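Local coordinates for putative monooxygenase (Fusobacterium nucleatum subsp. nucleatum, PDB 3MCS), which is probably a monooxygenase of the antibiotic biosynthesis monooxygenase family, though its substrate is not known, at residues A[8-13]-A[55-60]; A[111-116]-A[165-170]. All blocks are in the same frame, centred on the assembly; numbering follows the deposited sequence.

How the contacts relate
Contact 1 comes first along the chain and is complete before contact 2 opens; each belongs to a different one of the two antibiotic biosynthesis monooxygenase units of the chain. The pairs correspond: in both, the first strand of a beta-alpha-beta-beta unit lies antiparallel to the third, 7-15 with 55-62 and 114-122 with 161-168. All four strands belong to one antiparallel sheet, and the centres of the two contacts are about 16 Å apart. Strand 194-209 pairs with 114-122 and also with 41-49, the neighbour of 55-62. The two units meet directly where Val-59 CG2 packs 3.8 Å from Phe-165 CD1, consistent with a single chain building the barrel its relatives make as dimers.

Contact 1. Residues A[8-13]-A[55-60]; sequences LNVYDF and TSYIVE
Strands 7-15 and 55-62 are the first and third strands of the N-terminal ferredoxin-like unit; their segments 8-13 and 55-60 run antiparallel, with 168° between their directions. Six backbone hydrogen bonds join Asn-9 to Glu-60, Tyr-11 to Ile-58 and Phe-13 to Ser-56, each residue both giving and accepting. The Glu-60 N bond to Asn-9 O (2.9 Å) comes in nearly along the C=O axis, whereas Phe-13 N reaches Ser-56 O on a lone pair. Phe-13 CG sits between the backbone N and the carbonyl carbon (chi1 65°), which folds the ring back across the partner strand, so that Ser-56 CB stands over one face, 3.7 Å from the ring centroid. Further along the same side, Glu-60 extends at about a right angle to Tyr-11, and its OE1 comes 3.3 Å from Tyr-11 CE2. Tyr-30 OH holds OE2 of this buried carboxylate and Tyr-62 OH holds OE1, fixing its rotation. This is the side that the helices of the unit cover, 20-37 against Ser-56 and Ile-58, 65-73 against Tyr-11 and Glu-60. On the other side of the sheet, Val-10 CG2 and Val-59 CG2 lie side by side, 4.1 Å apart, while Leu-8 CD1 crosses obliquely to Val-59 CG1 at 3.7 Å. Beyond them, Asp-12 CB sits over a face of Tyr-57, 4.1 Å from the ring centroid in a CH-pi contact.

Contact 2. Residues A[111-116]-A[165-170]; sequences DNTFAV and FEVYKD
In the C-terminal ferredoxin-like unit, the start of strand 114-122 pairs antiparallel with the end of strand 161-168, where Tyr-168 is bonded through its backbone in both directions with Phe-114. Its CB leaves the sheet on the side of Phe-114, Val-116 and Glu-166, and chi1 of -64° sets CG beside the backbone N, anti to the carbonyl carbon. Tyr-168 CB lies 3.8 Å from Phe-114 O. The ring atom CD1 passes the same oxygen, which sits in plane at the ring edge. Tyr-174 meets the ring edge-to-face, and His-177 also packs against it, both from helix 171-178. At the tip, Tyr-168 OH donates to Glu-166 OE1 at 2.5 Å, arriving from above the carboxylate plane. Glu-166 itself is hydrogen-bonded through its backbone in both directions with Val-116, its CG 4.1 Å from Val-116 CB. Across the sheet, Thr-113 CG2 crosses Val-167 CG1 at 3.7 Å, and Ala-115 CB touches both Phe-165 CE1 and Val-167 CG2. Past the strand ends the backbones still approach: Asp-170, the N-cap of helix 171-178, bonds through OD1 to Ser-173 OG, and its CA-H points almost straight (169°) at Asn-112 O, 3.2 Å from Asp-170 CA.

Contact 1. Residues A[8-13]-A[55-60]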
loop_
_atom_site.group_PDB
_atom_site.type_symbol
_atom_site.label_atom_id
_atom_site.label_comp_id
_atom_site.label_asym_id
_atom_site.label_seq_id
_atom_site.Cartn_x
_atom_site.Cartn_y
_atom_site.Cartn_z
ATOM N N LEU A 8 -1.150 1.347 -9.462
ATOM C CA LEU A 8 -1.134 1.281 -8.002
ATOM C C LEU A 8 -1.692 2.586 -7.435
ATOM O O LEU A 8 -1.062 3.669 -7.589
ATOM C CB LEU A 8 0.287 1.102 -7.505
ATOM C CG LEU A 8 0.495 1.078 -5.986
ATOM C CD1 LEU A 8 -0.359 0.013 -5.354
ATOM C CD2 LEU A 8 1.959 0.834 -5.667
ATOM N N ASN A 9 -2.870 2.474 -6.808
ATOM C CA ASN A 9 -3.572 3.593 -6.202
ATOM C C ASN A 9 -3.792 3.308 -4.714
ATOM O O ASN A 9 -4.159 2.198 -4.341
ATOM C CB ASN A 9 -4.920 3.819 -6.898
ATOM C CG ASN A 9 -4.776 4.268 -8.347
ATOM O OD1 ASN A 9 -3.739 4.830 -8.754
ATOM N ND2 ASN A 9 -5.836 4.045 -9.137
ATOM N N VAL A 10 -3.545 4.306 -3.873
ATOM C CA VAL A 10 -3.726 4.189 -2.439
ATOM C C VAL A 10 -4.765 5.207 -2.042
ATOM O O VAL A 10 -4.530 6.396 -2.159
ATOM C CB VAL A 10 -2.440 4.477 -1.690
ATOM C CG1 VAL A 10 -2.696 4.479 -0.213
ATOM C CG2 VAL A 10 -1.375 3.454 -2.049
ATOM N N TYR A 11 -5.928 4.734 -1.613
ATOM C CA TYR A 11 -7.042 5.589 -1.215
ATOM C C TYR A 11 -7.144 5.693 0.306
ATOM O O TYR A 11 -7.037 4.685 0.992
ATOM C CB TYR A 11 -8.342 5.000 -1.730
ATOM C CG TYR A 11 -8.357 4.817 -3.210
ATOM C CD1 TYR A 11 -8.699 5.865 -4.049
ATOM C CD2 TYR A 11 -8.048 3.583 -3.787
ATOM C CE1 TYR A 11 -8.711 5.702 -5.428
ATOM C CE2 TYR A 11 -8.067 3.416 -5.163
ATOM C CZ TYR A 11 -8.392 4.480 -5.970
ATOM O OH TYR A 11 -8.400 4.337 -7.328
ATOM N N ASP A 12 -7.362 6.888 0.839
ATOM C CA ASP A 12 -7.567 7.022 2.282
ATOM C C ASP A 12 -8.697 7.987 2.642
ATOM O O ASP A 12 -9.004 8.907 1.890
ATOM C CB ASP A 12 -6.264 7.417 2.970
ATOM C CG ASP A 12 -5.941 8.884 2.861
ATOM O OD1 ASP A 12 -6.514 9.706 3.626
ATOM O OD2 ASP A 12 -5.054 9.200 2.058
ATOM N N PHE A 13 -9.343 7.769 3.771
ATOM C CA PHE A 13 -10.389 8.694 4.210
ATOM C C PHE A 13 -10.707 8.492 5.669
ATOM O O PHE A 13 -10.480 7.405 6.221
ATOM C CB PHE A 13 -11.672 8.571 3.388
ATOM C CG PHE A 13 -12.372 7.252 3.513
ATOM C CD1 PHE A 13 -13.306 7.043 4.497
ATOM C CD2 PHE A 13 -12.137 6.240 2.603
ATOM C CE1 PHE A 13 -13.968 5.828 4.598
ATOM C CE2 PHE A 13 -12.800 5.034 2.699
ATOM C CZ PHE A 13 -13.709 4.832 3.699
ATOM N N THR A 55 -8.766 6.343 10.330
ATOM C CA THR A 55 -8.566 6.563 8.897
ATOM C C THR A 55 -8.543 5.252 8.114
ATOM O O THR A 55 -7.840 4.319 8.481
ATOM C CB THR A 55 -7.223 7.284 8.610
ATOM O OG1 THR A 55 -7.217 8.582 9.209
ATOM C CG2 THR A 55 -6.989 7.422 7.109
ATOM N N SER A 56 -9.299 5.178 7.036
ATOM C CA SER A 56 -9.276 4.007 6.167
ATOM C C SER A 56 -8.162 4.099 5.120
ATOM O O SER A 56 -7.943 5.147 4.531
ATOM C CB SER A 56 -10.600 3.898 5.423
ATOM O OG SER A 56 -10.535 2.958 4.356
ATOM N N TYR A 57 -7.430 3.014 4.900
ATOM C CA TYR A 57 -6.467 2.968 3.782
ATOM C C TYR A 57 -6.813 1.753 2.980
ATOM O O TYR A 57 -7.089 0.709 3.542
ATOM C CB TYR A 57 -5.020 2.815 4.211
ATOM C CG TYR A 57 -4.375 4.030 4.793
ATOM C CD1 TYR A 57 -4.436 4.282 6.166
ATOM C CD2 TYR A 57 -3.654 4.905 3.992
ATOM C CE1 TYR A 57 -3.826 5.401 6.718
ATOM C CE2 TYR A 57 -3.040 6.027 4.537
ATOM C CZ TYR A 57 -3.131 6.268 5.898
ATOM O OH TYR A 57 -2.527 7.366 6.443
ATOM N N ILE A 58 -6.812 1.897 1.667
ATOM C CA ILE A 58 -7.055 0.780 0.780
ATOM C C ILE A 58 -6.029 0.914 -0.333
ATOM O O ILE A 58 -6.004 1.910 -1.029
ATOM C CB ILE A 58 -8.492 0.770 0.200
ATOM C CG1 ILE A 58 -9.541 0.867 1.299
ATOM C CG2 ILE A 58 -8.739 -0.486 -0.578
ATOM C CD1 ILE A 58 -10.989 0.815 0.780
ATOM N N VAL A 59 -5.140 -0.066 -0.427
ATOM C CA VAL A 59 -4.140 -0.140 -1.472
ATOM C C VAL A 59 -4.742 -1.036 -2.548
ATOM O O VAL A 59 -5.131 -2.144 -2.256
ATOM C CB VAL A 59 -2.836 -0.731 -0.940
ATOM C CG1 VAL A 59 -1.780 -0.840 -2.043
ATOM C CG2 VAL A 59 -2.338 0.115 0.212
ATOM N N GLU A 60 -4.844 -0.530 -3.772
ATOM C CA GLU A 60 -5.449 -1.244 -4.883
ATOM C C GLU A 60 -4.431 -1.307 -6.019
ATOM O O GLU A 60 -3.853 -0.290 -6.374
ATOM C CB GLU A 60 -6.723 -0.533 -5.357
ATOM C CG GLU A 60 -7.874 -0.435 -4.327
ATOM C CD GLU A 60 -9.211 0.182 -4.902
ATOM O OE1 GLU A 60 -9.346 0.525 -6.088
ATOM O OE2 GLU A 60 -10.171 0.328 -4.153
HETATM O O HOH W 1 -10.021 4.351 1.379
#

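Contact 2. Residues A[111-116]-A[165-170]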
loop_
_atom_site.group_PDB
_atom_site.type_symbol
_atom_site.label_atom_id
_atom_site.label_comp_id
_atom_site.label_asym_id
_atom_site.label_seq_id
_atom_site.Cartn_x
_atom_site.Cartn_y
_atom_site.Cartn_z
ATOM N N ASP A 111 -4.359 -13.505 12.349
ATOM C CA ASP A 111 -4.266 -12.510 13.412
ATOM C C ASP A 111 -2.892 -11.826 13.486
ATOM O O ASP A 111 -2.789 -10.707 13.961
ATOM C CB ASP A 111 -4.601 -13.154 14.760
ATOM C CG ASP A 111 -6.067 -13.654 14.858
ATOM O OD1 ASP A 111 -7.007 -12.919 14.475
ATOM O OD2 ASP A 111 -6.277 -14.778 15.367
ATOM N N ASN A 112 -1.851 -12.485 12.995
ATOM C CA ASN A 112 -0.498 -11.932 13.015
ATOM C C ASN A 112 -0.054 -11.076 11.819
ATOM O O ASN A 112 1.024 -10.480 11.877
ATOM C CB ASN A 112 0.519 -13.073 13.186
ATOM C CG ASN A 112 0.629 -13.557 14.632
ATOM O OD1 ASN A 112 -0.260 -13.330 15.451
ATOM N ND2 ASN A 112 1.735 -14.222 14.948
ATOM N N THR A 113 -0.848 -11.016 10.746
ATOM C CA THR A 113 -0.475 -10.233 9.564
ATOM C C THR A 113 -0.255 -8.757 9.979
ATOM O O THR A 113 -1.081 -8.171 10.663
ATOM C CB THR A 113 -1.530 -10.338 8.440
ATOM O OG1 THR A 113 -1.918 -11.698 8.248
ATOM C CG2 THR A 113 -0.995 -9.812 7.132
ATOM N N PHE A 114 0.868 -8.176 9.566
ATOM C CA PHE A 114 1.257 -6.830 9.962
ATOM C C PHE A 114 1.598 -5.965 8.746
ATOM O O PHE A 114 2.526 -6.277 8.007
ATOM C CB PHE A 114 2.458 -6.947 10.879
ATOM C CG PHE A 114 2.861 -5.669 11.550
ATOM C CD1 PHE A 114 2.272 -5.286 12.749
ATOM C CD2 PHE A 114 3.867 -4.874 11.012
ATOM C CE1 PHE A 114 2.668 -4.118 13.385
ATOM C CE2 PHE A 114 4.258 -3.711 11.630
ATOM C CZ PHE A 114 3.664 -3.332 12.821
ATOM N N ALA A 115 0.855 -4.871 8.576
ATOM C CA ALA A 115 1.006 -3.974 7.456
ATOM C C ALA A 115 1.501 -2.589 7.892
ATOM O O ALA A 115 1.116 -2.094 8.947
ATOM C CB ALA A 115 -0.322 -3.855 6.750
ATOM N N VAL A 116 2.352 -1.974 7.065
ATOM C CA VAL A 116 2.912 -0.646 7.322
ATOM C C VAL A 116 2.881 0.169 6.052
ATOM O O VAL A 116 3.062 -0.393 4.971
ATOM C CB VAL A 116 4.360 -0.721 7.750
ATOM C CG1 VAL A 116 4.832 0.633 8.184
ATOM C CG2 VAL A 116 4.516 -1.705 8.892
ATOM N N PHE A 165 4.458 0.487 0.688
ATOM C CA PHE A 165 3.496 -0.373 1.364
ATOM C C PHE A 165 4.146 -1.714 1.527
ATOM O O PHE A 165 4.689 -2.246 0.574
ATOM C CB PHE A 165 2.227 -0.542 0.557
ATOM C CG PHE A 165 1.180 -1.392 1.243
ATOM C CD1 PHE A 165 0.602 -0.969 2.440
ATOM C CD2 PHE A 165 0.743 -2.586 0.679
ATOM C CE1 PHE A 165 -0.373 -1.724 3.071
ATOM C CE2 PHE A 165 -0.249 -3.353 1.303
ATOM C CZ PHE A 165 -0.798 -2.926 2.510
ATOM N N GLU A 166 4.091 -2.264 2.728
ATOM C CA GLU A 166 4.732 -3.542 2.998
ATOM C C GLU A 166 3.952 -4.370 4.003
ATOM O O GLU A 166 3.446 -3.849 4.975
ATOM C CB GLU A 166 6.188 -3.317 3.448
ATOM C CG GLU A 166 6.374 -2.240 4.502
ATOM C CD GLU A 166 7.842 -1.930 4.804
ATOM O OE1 GLU A 166 8.753 -2.655 4.319
ATOM O OE2 GLU A 166 8.077 -0.938 5.543
ATOM N N VAL A 167 3.845 -5.669 3.731
ATOM C CA VAL A 167 3.135 -6.594 4.590
ATOM C C VAL A 167 4.113 -7.667 5.072
ATOM O O VAL A 167 4.929 -8.119 4.296
ATOM C CB VAL A 167 1.956 -7.210 3.847
ATOM C CG1 VAL A 167 1.224 -8.178 4.729
ATOM C CG2 VAL A 167 1.006 -6.092 3.348
ATOM N N TYR A 168 4.033 -8.029 6.361
ATOM C CA TYR A 168 4.891 -9.023 7.012
ATOM C C TYR A 168 4.054 -10.144 7.636
ATOM O O TYR A 168 2.872 -9.949 7.949
ATOM C CB TYR A 168 5.760 -8.352 8.077
ATOM C CG TYR A 168 6.736 -7.337 7.519
ATOM C CD1 TYR A 168 6.337 -6.043 7.244
ATOM C CD2 TYR A 168 8.061 -7.676 7.256
ATOM C CE1 TYR A 168 7.199 -5.117 6.702
ATOM C CE2 TYR A 168 8.952 -6.740 6.717
ATOM C CZ TYR A 168 8.505 -5.458 6.438
ATOM O OH TYR A 168 9.375 -4.509 5.915
ATOM N N LYS A 169 4.654 -11.322 7.820
ATOM C CA LYS A 169 3.890 -12.473 8.357
ATOM C C LYS A 169 3.476 -12.223 9.814
ATOM O O LYS A 169 2.390 -12.667 10.257
ATOM C CB LYS A 169 4.639 -13.822 8.202
ATOM C CG LYS A 169 5.677 -14.150 9.271
ATOM C CD LYS A 169 6.438 -15.465 9.019
ATOM C CE LYS A 169 7.510 -15.657 10.117
ATOM N NZ LYS A 169 8.492 -16.718 9.840
ATOM N N ASP A 170 4.342 -11.511 10.539
ATOM C CA ASP A 170 4.112 -11.179 11.936
ATOM C C ASP A 170 4.940 -9.972 12.355
ATOM O O ASP A 170 5.899 -9.569 11.684
ATOM C CB ASP A 170 4.369 -12.388 12.851
ATOM C CG ASP A 170 5.766 -12.947 12.727
ATOM O OD1 ASP A 170 6.689 -12.203 12.327
ATOM O OD2 ASP A 170 5.952 -14.135 13.050
#